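Local atomic coordinates of beta-phosphoglucomutase (Clostridium difficile, PDB entry 4GIB), a protein that probably interconverts beta-D-glucose 1-phosphate and beta-D-glucose 6-phosphate as a magnesium-dependent phosphomutase of the HAD-like superfamily. Residues 35-40 and 119-124. Sequence-based numbering, arbitrary orientation.
Sequences GVITDT and PGIESL
Ile121 reaches across from the start of one helix to the carbonyl O and side chain of Val36 and the end of the Ile37 side chain, and this single residue makes all the contacts that 119-124 offers to 35-40. Ahead of it, the carbonyl O of Pro119 is hydrogen-bonded to OG1 of Thr229. Gly120 follows as N-cap, with a positive phi of 85°; its carbonyl O accepts the amide of Leu124 at 3.1 Å, closing the first turn of helix 121-130. Ile121, the first residue of that helix, points its CB toward the other segment and spreads two branches over it. With CG1 anti to the carbonyl carbon (chi1 -62°), the longer branch runs past the carbonyl of Val36, whose O lies 3.1 Å from both CG1 and CD1 of Ile121, tight for a carbon–oxygen contact. The same CD1 sits more loosely against the Val36 side chain, 4.4 Å from its CG1. The shorter branch, CG2 of Ile121, meets CD1 of Ile37 at 3.6 Å. Although Ile37 directs its CB away, its CG1 arm folds back to bring that methyl into contact, and the two isoleucine side chains cross at about a right angle. The backbones are 6.4 Å apart at their nearest CA atoms, those of Ile37 and Ile121. All three touching residues are buried in this Rossmann-like HAD domain, and Val36 and Ile37 come shortly after Asp32 and Asp34, the predicted nucleophile and proton donor/acceptor. Val36 also packs on Glu194, a ligand, with Asp32, Asp34 and Asp195, of a sodium ion at the predicted magnesium site. A backbone hydrogen bond joins Ile37 to Leu118; Phe31 of central strand 28-31 lies against Val36, Ile37 and Leu124, Ile193 of strand 190-194 adjoins Val36, and Leu151 of helix 144-151 borders Ile37.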
loop_
_atom_site.group_PDB
_atom_site.type_symbol
_atom_site.label_atom_id
_atom_site.label_comp_id
_atom_site.label_asym_id
_atom_site.label_seq_id
_atom_site.Cartn_x
_atom_site.Cartn_y
_atom_site.Cartn_z
ATOM N N GLY A 35 0.431 5.497 -3.617
ATOM C CA GLY A 35 -0.197 5.426 -4.941
ATOM C C GLY A 35 -1.714 5.305 -4.972
ATOM O O GLY A 35 -2.309 5.173 -6.049
ATOM N N VAL A 36 -2.345 5.332 -3.799
ATOM C CA VAL A 36 -3.809 5.300 -3.725
ATOM C C VAL A 36 -4.258 6.463 -2.853
ATOM O O VAL A 36 -5.019 7.308 -3.306
ATOM C CB VAL A 36 -4.347 3.948 -3.217
ATOM C CG1 VAL A 36 -5.886 3.909 -3.332
ATOM C CG2 VAL A 36 -3.737 2.794 -4.018
ATOM N N ILE A 37 -3.780 6.520 -1.615
ATOM C CA ILE A 37 -4.107 7.637 -0.717
ATOM C C ILE A 37 -3.160 8.828 -0.993
ATOM O O ILE A 37 -3.582 9.967 -1.056
ATOM C CB ILE A 37 -3.999 7.238 0.762
ATOM C CG1 ILE A 37 -4.910 6.051 1.071
ATOM C CG2 ILE A 37 -4.350 8.432 1.671
ATOM C CD1 ILE A 37 -6.366 6.298 0.781
ATOM N N THR A 38 -1.879 8.535 -1.171
ATOM C CA THR A 38 -0.893 9.563 -1.449
ATOM C C THR A 38 0.378 8.922 -2.037
ATOM O O THR A 38 0.573 7.718 -1.939
ATOM C CB THR A 38 -0.550 10.334 -0.149
ATOM O OG1 THR A 38 0.163 11.529 -0.455
ATOM C CG2 THR A 38 0.250 9.461 0.815
ATOM N N ASP A 39 1.249 9.733 -2.624
ATOM C CA ASP A 39 2.490 9.214 -3.206
ATOM C C ASP A 39 3.664 9.276 -2.233
ATOM O O ASP A 39 4.101 10.345 -1.833
ATOM C CB ASP A 39 2.808 9.966 -4.484
ATOM C CG ASP A 39 1.727 9.791 -5.533
ATOM O OD1 ASP A 39 1.384 8.640 -5.870
ATOM O OD2 ASP A 39 1.224 10.811 -6.029
ATOM N N THR A 40 4.159 8.107 -1.852
ATOM C CA THR A 40 5.307 7.983 -0.950
ATOM C C THR A 40 6.494 7.253 -1.599
ATOM O O THR A 40 7.625 7.284 -1.070
ATOM C CB THR A 40 4.916 7.170 0.256
ATOM O OG1 THR A 40 4.504 5.876 -0.184
ATOM C CG2 THR A 40 3.765 7.846 1.018
ATOM N N PRO A 119 -6.125 12.948 -5.955
ATOM C CA PRO A 119 -7.430 13.428 -6.434
ATOM C C PRO A 119 -8.522 12.367 -6.349
ATOM O O PRO A 119 -8.285 11.217 -6.726
ATOM C CB PRO A 119 -7.160 13.766 -7.907
ATOM C CG PRO A 119 -5.703 13.998 -7.997
ATOM C CD PRO A 119 -5.056 13.167 -6.944
ATOM N N GLY A 120 -9.702 12.753 -5.852
ATOM C CA GLY A 120 -10.844 11.849 -5.725
ATOM C C GLY A 120 -10.896 10.985 -4.470
ATOM O O GLY A 120 -11.930 10.410 -4.166
ATOM N N ILE A 121 -9.808 10.910 -3.714
ATOM C CA ILE A 121 -9.766 10.037 -2.524
ATOM C C ILE A 121 -10.632 10.538 -1.378
ATOM O O ILE A 121 -11.411 9.770 -0.820
ATOM C CB ILE A 121 -8.337 9.814 -2.048
ATOM C CG1 ILE A 121 -7.545 9.101 -3.136
ATOM C CG2 ILE A 121 -8.305 8.964 -0.744
ATOM C CD1 ILE A 121 -8.074 7.688 -3.459
ATOM N N GLU A 122 -10.502 11.815 -1.014
ATOM C CA GLU A 122 -11.353 12.375 0.044
ATOM C C GLU A 122 -12.822 12.166 -0.238
ATOM O O GLU A 122 -13.579 11.795 0.649
ATOM C CB GLU A 122 -11.146 13.872 0.229
ATOM C CG GLU A 122 -10.068 14.249 1.164
ATOM C CD GLU A 122 -10.142 15.723 1.514
ATOM O OE1 GLU A 122 -9.998 16.564 0.594
ATOM O OE2 GLU A 122 -10.338 16.033 2.715
ATOM N N SER A 123 -13.231 12.444 -1.468
ATOM C CA SER A 123 -14.642 12.297 -1.857
ATOM C C SER A 123 -15.063 10.838 -1.730
ATOM O O SER A 123 -16.162 10.538 -1.263
ATOM C CB SER A 123 -14.861 12.811 -3.274
ATOM O OG SER A 123 -16.154 12.489 -3.729
ATOM N N LEU A 124 -14.185 9.924 -2.127
ATOM C CA LEU A 124 -14.484 8.499 -1.988
ATOM C C LEU A 124 -14.613 8.165 -0.512
ATOM O O LEU A 124 -15.599 7.567 -0.092
ATOM C CB LEU A 124 -13.401 7.614 -2.618
ATOM C CG LEU A 124 -13.724 6.110 -2.617
ATOM C CD1 LEU A 124 -15.005 5.834 -3.428
ATOM C CD2 LEU A 124 -12.581 5.289 -3.153
#